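Phosphoserine aminotransferase (Bacillus alcalophilus, PDB 1W23) catalyses the reversible, pyridoxal-phosphate-dependent transfer of an amino group between phosphoserine and 2-oxoglutarate in the serine biosynthesis pathway. Local coordinates at residues Asn125-Gln137 / Asn151-Glu163. Residues are numbered along the deposited sequence; the frame is centred on the assembly and turned at random.
With PLP (pyridoxal-5'-phosphate), chain J.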
ATOM      1  N   ASN A 125      33.070  -2.026  12.817  1.00 19.57           N
ATOM      2  CA  ASN A 125      32.874  -2.570  14.147  1.00 19.60           C
ATOM      3  C   ASN A 125      31.496  -3.174  14.323  1.00 16.50           C
ATOM      4  O   ASN A 125      31.015  -3.315  15.448  1.00 22.06           O
ATOM      5  CB  ASN A 125      33.057  -1.404  15.126  1.00 24.63           C
ATOM      6  CG  ASN A 125      33.567  -1.887  16.441  1.00 33.90           C
ATOM      7  OD1 ASN A 125      33.033  -1.379  17.446  1.00 32.51           O
ATOM      8  ND2 ASN A 125      34.537  -2.768  16.338  1.00 51.13           N
ATOM      9  N   SER A 126      30.893  -3.611  13.235  1.00 16.23           N
ATOM     10  CA  SER A 126      29.620  -4.292  13.261  1.00 14.68           C
ATOM     11  C   SER A 126      28.528  -3.438  13.859  1.00 13.16           C
ATOM     12  O   SER A 126      27.617  -3.961  14.512  1.00 13.49           O
ATOM     13  CB  SER A 126      29.676  -5.682  13.977  1.00 18.83           C
ATOM     14  OG  SER A 126      30.665  -6.488  13.274  1.00 30.64           O
ATOM     15  N   TYR A 127      28.581  -2.147  13.622  1.00 11.95           N
ATOM     16  CA  TYR A 127      27.432  -1.284  13.930  1.00 12.20           C
ATOM     17  C   TYR A 127      27.001  -1.380  15.402  1.00 11.82           C
ATOM     18  O   TYR A 127      25.822  -1.534  15.717  1.00 15.68           O
ATOM     19  CB  TYR A 127      26.291  -1.578  12.971  1.00 12.10           C
ATOM     20  CG  TYR A 127      26.549  -1.256  11.507  1.00 11.16           C
ATOM     21  CD1 TYR A 127      26.364  -2.210  10.505  1.00 11.75           C
ATOM     22  CD2 TYR A 127      26.933   0.022  11.108  1.00 11.65           C
ATOM     23  CE1 TYR A 127      26.570  -1.935   9.167  1.00 11.91           C
ATOM     24  CE2 TYR A 127      27.104   0.333   9.756  1.00 11.42           C
ATOM     25  CZ  TYR A 127      26.926  -0.655   8.784  1.00 11.56           C
ATOM     26  OH  TYR A 127      27.114  -0.288   7.477  1.00 12.51           O
ATOM     27  N   GLN A 128      27.986  -1.260  16.297  1.00 12.26           N
ATOM     28  CA  GLN A 128      27.688  -1.274  17.736  1.00 12.30           C
ATOM     29  C   GLN A 128      27.343   0.092  18.266  1.00 12.21           C
ATOM     30  O   GLN A 128      26.929   0.215  19.430  1.00 12.58           O
ATOM     31  CB  GLN A 128      28.875  -1.817  18.531  1.00 14.12           C
ATOM     32  CG  GLN A 128      29.176  -3.264  18.235  1.00 14.47           C
ATOM     33  CD  GLN A 128      30.437  -3.755  18.931  1.00 18.50           C
ATOM     34  OE1 GLN A 128      30.505  -3.734  20.154  1.00 29.50           O
ATOM     35  NE2 GLN A 128      31.385  -4.255  18.193  1.00 26.88           N
ATOM     36  N   SER A 129      27.517   1.168  17.510  1.00 12.62           N
ATOM     37  CA  SER A 129      27.341   2.537  17.998  1.00 12.09           C
ATOM     38  C   SER A 129      26.982   3.494  16.871  1.00 11.62           C
ATOM     39  O   SER A 129      27.136   3.234  15.689  1.00 13.51           O
ATOM     40  CB  SER A 129      28.626   3.023  18.670  1.00 14.75           C
ATOM     41  OG  SER A 129      29.682   3.216  17.765  1.00 16.33           O
ATOM     42  N   ILE A 130      26.537   4.674  17.314  1.00 11.65           N
ATOM     43  CA  ILE A 130      26.381   5.817  16.406  1.00 11.57           C
ATOM     44  C   ILE A 130      27.671   6.583  16.365  1.00 12.58           C
ATOM     45  O   ILE A 130      28.236   6.870  17.450  1.00 13.76           O
ATOM     46  CB  ILE A 130      25.238   6.703  16.914  1.00 11.37           C
ATOM     47  CG1 ILE A 130      23.923   5.922  17.188  1.00 11.24           C
ATOM     48  CG2 ILE A 130      24.997   7.905  16.000  1.00 12.76           C
ATOM     49  CD1 ILE A 130      23.408   5.122  16.009  1.00 11.51           C
ATOM     50  N   PRO A 131      28.229   6.949  15.209  1.00 12.41           N
ATOM     51  CA  PRO A 131      29.486   7.748  15.188  1.00 13.74           C
ATOM     52  C   PRO A 131      29.250   9.109  15.766  1.00 15.33           C
ATOM     53  O   PRO A 131      28.183   9.724  15.719  1.00 16.56           O
ATOM     54  CB  PRO A 131      29.815   7.827  13.697  1.00 16.44           C
ATOM     55  CG  PRO A 131      28.543   7.576  13.009  1.00 15.56           C
ATOM     56  CD  PRO A 131      27.726   6.659  13.861  1.00 13.05           C
ATOM     57  N   ASP A 132      30.324   9.667  16.368  1.00 17.42           N
ATOM     58  CA  ASP A 132      30.380  11.009  16.841  1.00 17.67           C
ATOM     59  C   ASP A 132      30.178  11.948  15.652  1.00 16.99           C
ATOM     60  O   ASP A 132      30.773  11.763  14.600  1.00 18.05           O
ATOM     61  CB  ASP A 132      31.773  11.224  17.435  1.00 23.23           C
ATOM     62  CG  ASP A 132      32.129  10.516  18.707  1.00 32.78           C
ATOM     63  OD1 ASP A 132      33.340  10.530  19.061  1.00 51.28           O
ATOM     64  OD2 ASP A 132      31.220  10.006  19.385  1.00 41.65           O
ATOM     65  N   PHE A 133      29.379  12.999  15.838  1.00 17.30           N
ATOM     66  CA  PHE A 133      29.078  13.897  14.759  1.00 17.30           C
ATOM     67  C   PHE A 133      30.325  14.612  14.263  1.00 19.94           C
ATOM     68  O   PHE A 133      30.336  15.048  13.091  1.00 18.36           O
ATOM     69  CB  PHE A 133      28.052  14.920  15.211  1.00 19.99           C
ATOM     70  CG  PHE A 133      26.714  14.298  15.624  1.00 19.00           C
ATOM     71  CD1 PHE A 133      25.798  15.053  16.352  1.00 21.03           C
ATOM     72  CD2 PHE A 133      26.332  13.002  15.325  1.00 18.84           C
ATOM     73  CE1 PHE A 133      24.569  14.569  16.792  1.00 23.38           C
ATOM     74  CE2 PHE A 133      25.119  12.488  15.775  1.00 20.88           C
ATOM     75  CZ  PHE A 133      24.230  13.252  16.490  1.00 22.60           C
ATOM     76  N   SER A 134      31.344  14.768  15.104  1.00 20.81           N
ATOM     77  CA  SER A 134      32.621  15.335  14.695  1.00 24.13           C
ATOM     78  C   SER A 134      33.283  14.496  13.590  1.00 23.33           C
ATOM     79  O   SER A 134      34.197  15.020  12.920  1.00 29.56           O
ATOM     80  CB  SER A 134      33.560  15.490  15.917  1.00 25.31           C
ATOM     81  OG  SER A 134      33.855  14.254  16.517  1.00 30.56           O
ATOM     82  N   GLU A 135      32.931  13.241  13.452  1.00 20.58           N
ATOM     83  CA  GLU A 135      33.527  12.422  12.437  1.00 20.67           C
ATOM     84  C   GLU A 135      32.928  12.663  11.029  1.00 17.85           C
ATOM     85  O   GLU A 135      33.440  12.103  10.053  1.00 19.08           O
ATOM     86  CB  GLU A 135      33.390  10.949  12.783  1.00 24.81           C
ATOM     87  CG  GLU A 135      33.835  10.539  14.169  1.00 30.88           C
ATOM     88  CD  GLU A 135      33.448   9.129  14.557  1.00 45.60           C
ATOM     89  OE1 GLU A 135      33.567   8.273  13.616  1.00 44.63           O
ATOM     90  OE2 GLU A 135      33.034   8.682  15.696  1.00 39.42           O
ATOM     91  N   PHE A 136      31.836  13.420  10.958  1.00 16.58           N
ATOM     92  CA  PHE A 136      31.101  13.450   9.693  1.00 16.15           C
ATOM     93  C   PHE A 136      31.873  14.247   8.657  1.00 16.80           C
ATOM     94  O   PHE A 136      32.315  15.388   8.851  1.00 20.09           O
ATOM     95  CB  PHE A 136      29.743  14.114   9.844  1.00 16.53           C
ATOM     96  CG  PHE A 136      28.687  13.317  10.597  1.00 15.81           C
ATOM     97  CD1 PHE A 136      28.942  12.179  11.332  1.00 19.02           C
ATOM     98  CD2 PHE A 136      27.383  13.804  10.564  1.00 19.87           C
ATOM     99  CE1 PHE A 136      27.877  11.536  11.992  1.00 18.22           C
ATOM    100  CE2 PHE A 136      26.369  13.141  11.178  1.00 20.90           C
ATOM    101  CZ  PHE A 136      26.610  12.026  11.895  1.00 17.76           C
ATOM    102  N   GLN A 137      32.046  13.584   7.505  1.00 14.73           N
ATOM    103  CA  GLN A 137      32.744  14.159   6.365  1.00 15.54           C
ATOM    104  C   GLN A 137      31.663  14.668   5.388  1.00 14.11           C
ATOM    105  O   GLN A 137      30.949  13.889   4.754  1.00 15.45           O
ATOM    106  CB  GLN A 137      33.677  13.159   5.712  1.00 18.75           C
ATOM    107  CG  GLN A 137      34.684  12.605   6.735  1.00 30.98           C
ATOM    108  CD  GLN A 137      35.403  13.692   7.537  1.00 44.34           C
ATOM    109  OE1 GLN A 137      35.529  13.750   8.768  1.00 54.32           O
ATOM    110  NE2 GLN A 137      35.949  14.673   6.798  1.00 54.90           N
ATOM    111  N   ASN A 151      18.398   1.931  14.140  1.00  8.63           N
ATOM    112  CA  ASN A 151      18.949   0.878  13.293  1.00  8.61           C
ATOM    113  C   ASN A 151      18.361  -0.448  13.754  1.00  8.49           C
ATOM    114  O   ASN A 151      18.849  -1.120  14.674  1.00  9.06           O
ATOM    115  CB  ASN A 151      20.471   0.883  13.379  1.00  9.19           C
ATOM    116  CG  ASN A 151      20.957   2.278  13.001  1.00  8.90           C
ATOM    117  OD1 ASN A 151      20.959   2.620  11.818  1.00  9.43           O
ATOM    118  ND2 ASN A 151      21.354   3.061  13.979  1.00  9.86           N
ATOM    119  N   THR A 152      17.225  -0.790  13.125  1.00  8.77           N
ATOM    120  CA  THR A 152      16.300  -1.816  13.631  1.00  8.55           C
ATOM    121  C   THR A 152      16.973  -3.164  13.831  1.00  8.74           C
ATOM    122  O   THR A 152      16.585  -3.927  14.735  1.00  9.37           O
ATOM    123  CB  THR A 152      15.131  -1.963  12.601  1.00  8.99           C
ATOM    124  OG1 THR A 152      14.854  -0.650  12.082  1.00  8.92           O
ATOM    125  CG2 THR A 152      13.882  -2.555  13.242  1.00  9.41           C
ATOM    126  N   ILE A 153      17.902  -3.518  12.928  1.00  9.20           N
ATOM    127  CA  ILE A 153      18.562  -4.828  12.986  1.00  9.30           C
ATOM    128  C   ILE A 153      19.614  -4.930  14.049  1.00  9.30           C
ATOM    129  O   ILE A 153      19.836  -5.995  14.661  1.00 10.41           O
ATOM    130  CB  ILE A 153      19.100  -5.201  11.580  1.00 10.06           C
ATOM    131  CG1 ILE A 153      17.905  -5.530  10.669  1.00 10.80           C
ATOM    132  CG2 ILE A 153      20.120  -6.328  11.636  1.00 11.71           C
ATOM    133  CD1 ILE A 153      18.172  -5.544   9.181  1.00 13.29           C
ATOM    134  N   TYR A 154      20.316  -3.818  14.288  1.00  9.37           N
ATOM    135  CA  TYR A 154      21.470  -3.758  15.210  1.00 10.02           C
ATOM    136  C   TYR A 154      21.112  -3.254  16.592  1.00 10.11           C
ATOM    137  O   TYR A 154      21.910  -3.434  17.530  1.00 11.53           O
ATOM    138  CB  TYR A 154      22.599  -2.914  14.573  1.00 10.79           C
ATOM    139  CG  TYR A 154      23.242  -3.728  13.453  1.00 10.92           C
ATOM    140  CD1 TYR A 154      22.857  -3.578  12.149  1.00 10.85           C
ATOM    141  CD2 TYR A 154      24.183  -4.673  13.748  1.00 12.76           C
ATOM    142  CE1 TYR A 154      23.430  -4.360  11.139  1.00 12.78           C
ATOM    143  CE2 TYR A 154      24.766  -5.445  12.745  1.00 13.41           C
ATOM    144  CZ  TYR A 154      24.381  -5.265  11.444  1.00 12.26           C
ATOM    145  OH  TYR A 154      24.947  -6.049  10.431  1.00 15.23           O
ATOM    146  N   GLY A 155      19.958  -2.645  16.800  1.00  9.47           N
ATOM    147  CA  GLY A 155      19.550  -2.211  18.144  1.00  9.97           C
ATOM    148  C   GLY A 155      20.271  -0.981  18.645  1.00  8.93           C
ATOM    149  O   GLY A 155      20.466  -0.840  19.868  1.00  9.47           O
ATOM    150  N   THR A 156      20.634  -0.066  17.766  1.00  9.26           N
ATOM    151  CA  THR A 156      21.256   1.201  18.123  1.00  9.57           C
ATOM    152  C   THR A 156      20.377   2.364  17.661  1.00  8.95           C
ATOM    153  O   THR A 156      19.557   2.206  16.744  1.00  9.67           O
ATOM    154  CB  THR A 156      22.660   1.336  17.490  1.00  9.67           C
ATOM    155  OG1 THR A 156      22.457   1.341  16.078  1.00 10.06           O
ATOM    156  CG2 THR A 156      23.604   0.233  17.904  1.00 11.15           C
ATOM    157  N   GLN A 157      20.563   3.529  18.290  1.00  9.01           N
ATOM    158  CA  GLN A 157      19.681   4.661  18.032  1.00  8.94           C
ATOM    159  C   GLN A 157      20.395   5.966  18.322  1.00  9.12           C
ATOM    160  O   GLN A 157      21.125   6.086  19.323  1.00 10.00           O
ATOM    161  CB  GLN A 157      18.451   4.523  18.964  1.00  9.81           C
ATOM    162  CG  GLN A 157      17.371   5.542  18.824  1.00  9.39           C
ATOM    163  CD  GLN A 157      16.224   5.312  19.777  1.00  9.37           C
ATOM    164  OE1 GLN A 157      16.391   4.699  20.854  1.00  9.48           O
ATOM    165  NE2 GLN A 157      15.008   5.791  19.405  1.00  9.38           N
ATOM    166  N   TYR A 158      20.154   6.953  17.476  1.00  9.01           N
ATOM    167  CA  TYR A 158      20.588   8.325  17.722  1.00  9.64           C
ATOM    168  C   TYR A 158      19.964   8.854  19.005  1.00  9.86           C
ATOM    169  O   TYR A 158      18.746   8.775  19.195  1.00 10.44           O
ATOM    170  CB  TYR A 158      20.213   9.228  16.560  1.00  9.94           C
ATOM    171  CG  TYR A 158      21.104   9.129  15.330  1.00  9.69           C
ATOM    172  CD1 TYR A 158      21.087   8.010  14.504  1.00  9.33           C
ATOM    173  CD2 TYR A 158      21.943  10.180  14.968  1.00 10.75           C
ATOM    174  CE1 TYR A 158      21.891   7.933  13.370  1.00  9.79           C
ATOM    175  CE2 TYR A 158      22.733  10.105  13.852  1.00 11.18           C
ATOM    176  CZ  TYR A 158      22.722   8.991  13.047  1.00  9.89           C
ATOM    177  OH  TYR A 158      23.540   8.949  11.932  1.00 10.87           O
ATOM    178  N   GLN A 159      20.794   9.472  19.862  1.00 11.33           N
ATOM    179  CA  GLN A 159      20.304  10.119  21.082  1.00 12.48           C
ATOM    180  C   GLN A 159      19.832  11.518  20.799  1.00 14.29           C
ATOM    181  O   GLN A 159      19.014  12.022  21.595  1.00 19.78           O
ATOM    182  CB  GLN A 159      21.429  10.191  22.141  1.00 13.95           C
ATOM    183  CG  GLN A 159      21.934   8.798  22.461  1.00 13.93           C
ATOM    184  CD  GLN A 159      20.794   7.884  22.874  1.00 13.96           C
ATOM    185  OE1 GLN A 159      20.174   8.181  23.929  1.00 14.84           O
ATOM    186  NE2 GLN A 159      20.480   6.863  22.078  1.00 13.47           N
ATOM    187  N   ASN A 160      20.344  12.135  19.793  1.00 14.41           N
ATOM    188  CA  ASN A 160      20.043  13.509  19.355  1.00 16.31           C
ATOM    189  C   ASN A 160      20.541  13.576  17.920  1.00 12.99           C
ATOM    190  O   ASN A 160      21.065  12.553  17.402  1.00 14.09           O
ATOM    191  CB  ASN A 160      20.651  14.550  20.284  1.00 21.59           C
ATOM    192  CG  ASN A 160      22.079  14.172  20.605  1.00 28.48           C
ATOM    193  OD1 ASN A 160      22.861  14.005  19.672  1.00 30.00           O
ATOM    194  ND2 ASN A 160      22.403  14.025  21.883  1.00 35.97           N
ATOM    195  N   PHE A 161      20.339  14.683  17.261  1.00 14.27           N
ATOM    196  CA  PHE A 161      20.547  14.777  15.823  1.00 13.61           C
ATOM    197  C   PHE A 161      21.472  15.911  15.519  1.00 15.62           C
ATOM    198  O   PHE A 161      21.466  16.952  16.170  1.00 18.35           O
ATOM    199  CB  PHE A 161      19.199  14.973  15.113  1.00 13.16           C
ATOM    200  CG  PHE A 161      18.316  13.756  15.308  1.00 12.10           C
ATOM    201  CD1 PHE A 161      17.207  13.799  16.100  1.00 13.92           C
ATOM    202  CD2 PHE A 161      18.637  12.558  14.687  1.00 12.03           C
ATOM    203  CE1 PHE A 161      16.437  12.648  16.283  1.00 14.72           C
ATOM    204  CE2 PHE A 161      17.851  11.419  14.860  1.00 12.01           C
ATOM    205  CZ  PHE A 161      16.718  11.466  15.637  1.00 12.97           C
ATOM    206  N   PRO A 162      22.266  15.753  14.468  1.00 17.06           N
ATOM    207  CA  PRO A 162      23.222  16.826  14.163  1.00 19.73           C
ATOM    208  C   PRO A 162      22.583  18.048  13.571  1.00 18.26           C
ATOM    209  O   PRO A 162      21.541  17.989  12.909  1.00 18.20           O
ATOM    210  CB  PRO A 162      24.094  16.089  13.156  1.00 20.05           C
ATOM    211  CG  PRO A 162      23.205  15.135  12.440  1.00 20.65           C
ATOM    212  CD  PRO A 162      22.285  14.624  13.532  1.00 16.41           C
ATOM    213  N   GLU A 163      23.208  19.202  13.804  1.00 19.71           N
ATOM    214  CA  GLU A 163      22.871  20.478  13.216  1.00 20.15           C
ATOM    215  C   GLU A 163      23.661  20.584  11.926  1.00 19.33           C
ATOM    216  O   GLU A 163      24.879  20.749  11.955  1.00 23.96           O
ATOM    217  CB  GLU A 163      23.323  21.618  14.140  0.50 28.27           C
ATOM    218  CG  GLU A 163      22.870  22.975  13.644  0.50 34.21           C
ATOM    219  CD  GLU A 163      22.578  24.001  14.726  0.50 45.94           C
ATOM    220  OE1 GLU A 163      22.782  25.190  14.378  0.50 53.80           O
ATOM    221  OE2 GLU A 163      22.146  23.640  15.846  0.50 55.83           O
TER
HETATM  222  N1  PLP J1367      14.101   1.239   7.287  1.00  8.51           N
HETATM  223  C2  PLP J1367      14.045   0.770   8.588  1.00  8.34           C
HETATM  224  C2A PLP J1367      14.822   1.523   9.603  1.00 10.14           C
HETATM  225  C3  PLP J1367      13.276  -0.345   8.885  1.00  9.86           C
HETATM  226  O3  PLP J1367      13.203  -0.775  10.124  1.00 11.51           O
HETATM  227  C4  PLP J1367      12.559  -1.023   7.832  1.00 10.95           C
HETATM  228  C4A PLP J1367      11.686  -2.174   8.183  1.00 21.32           C
HETATM  229  C5  PLP J1367      12.635  -0.503   6.529  1.00  9.55           C
HETATM  230  C6  PLP J1367      13.430   0.606   6.287  1.00  8.90           C
HETATM  231  C5A PLP J1367      11.951  -1.149   5.359  1.00 11.59           C
HETATM  232  O4P PLP J1367      10.527  -0.767   5.378  1.00  9.59           O
HETATM  233  P   PLP J1367       9.524  -1.400   4.256  1.00  8.60           P
HETATM  234  O1P PLP J1367       9.527  -2.883   4.466  1.00  8.88           O
HETATM  235  O2P PLP J1367      10.082  -1.008   2.896  1.00  9.14           O
HETATM  236  O3P PLP J1367       8.225  -0.679   4.583  1.00 10.00           O
HETATM  237  O   HOH W   1      24.826   1.266  14.841  1.00 12.49           O
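From Tyr127 facing Tyr154 to Phe133 facing Pro162, the backbones of 125-137 and 151-163 run alongside each other in the same direction, with Ser129 CA 6.2 Å from Thr156 CA. No direct hydrogen bond joins them. Both belong to the pyridoxal-phosphate domain of this class-V aminotransferase. Segment 125-137 leads from strand 115-121 toward strand 142-148; 151-163 holds the turn and second strand of a small antiparallel hairpin (strands 150-151 and 156-157). Gly155 N bonds Asn151 O across the turn. There Thr152 OG1 is hydrogen-bonded to the cofactor O3 at 2.6 Å.

Tyr127 turns a ring edge to the face of Tyr154, planes 60° apart. Its CB also lies over that face, 3.7 Å above the plane, while Ile153 CG2 covers the opposite face. With an alanine in place of Tyr154, the edge and CB of Tyr127 would probably lose their aromatic partner and a gap would open beside Ile153. The Tyr127 hydroxyl is held by Glu104.

A water bridges Thr156 OG1 and Ser129 O. Thr156 OG1 also accepts a hydrogen bond from Asn151 ND2, and Asn151 OD1 is hydrogen-bonded to Thr99. Ile130 branches over this region: CG2, anti to the backbone N, sits over the centre of the Tyr158 ring, and CD1 packs against Asn151 ND2. Farther along, Pro162 CB covers one face of Phe133. At the edge of the same ring, Phe133 CZ lies 3.4 Å from the buried Asn160 O, which has no hydrogen-bond partner.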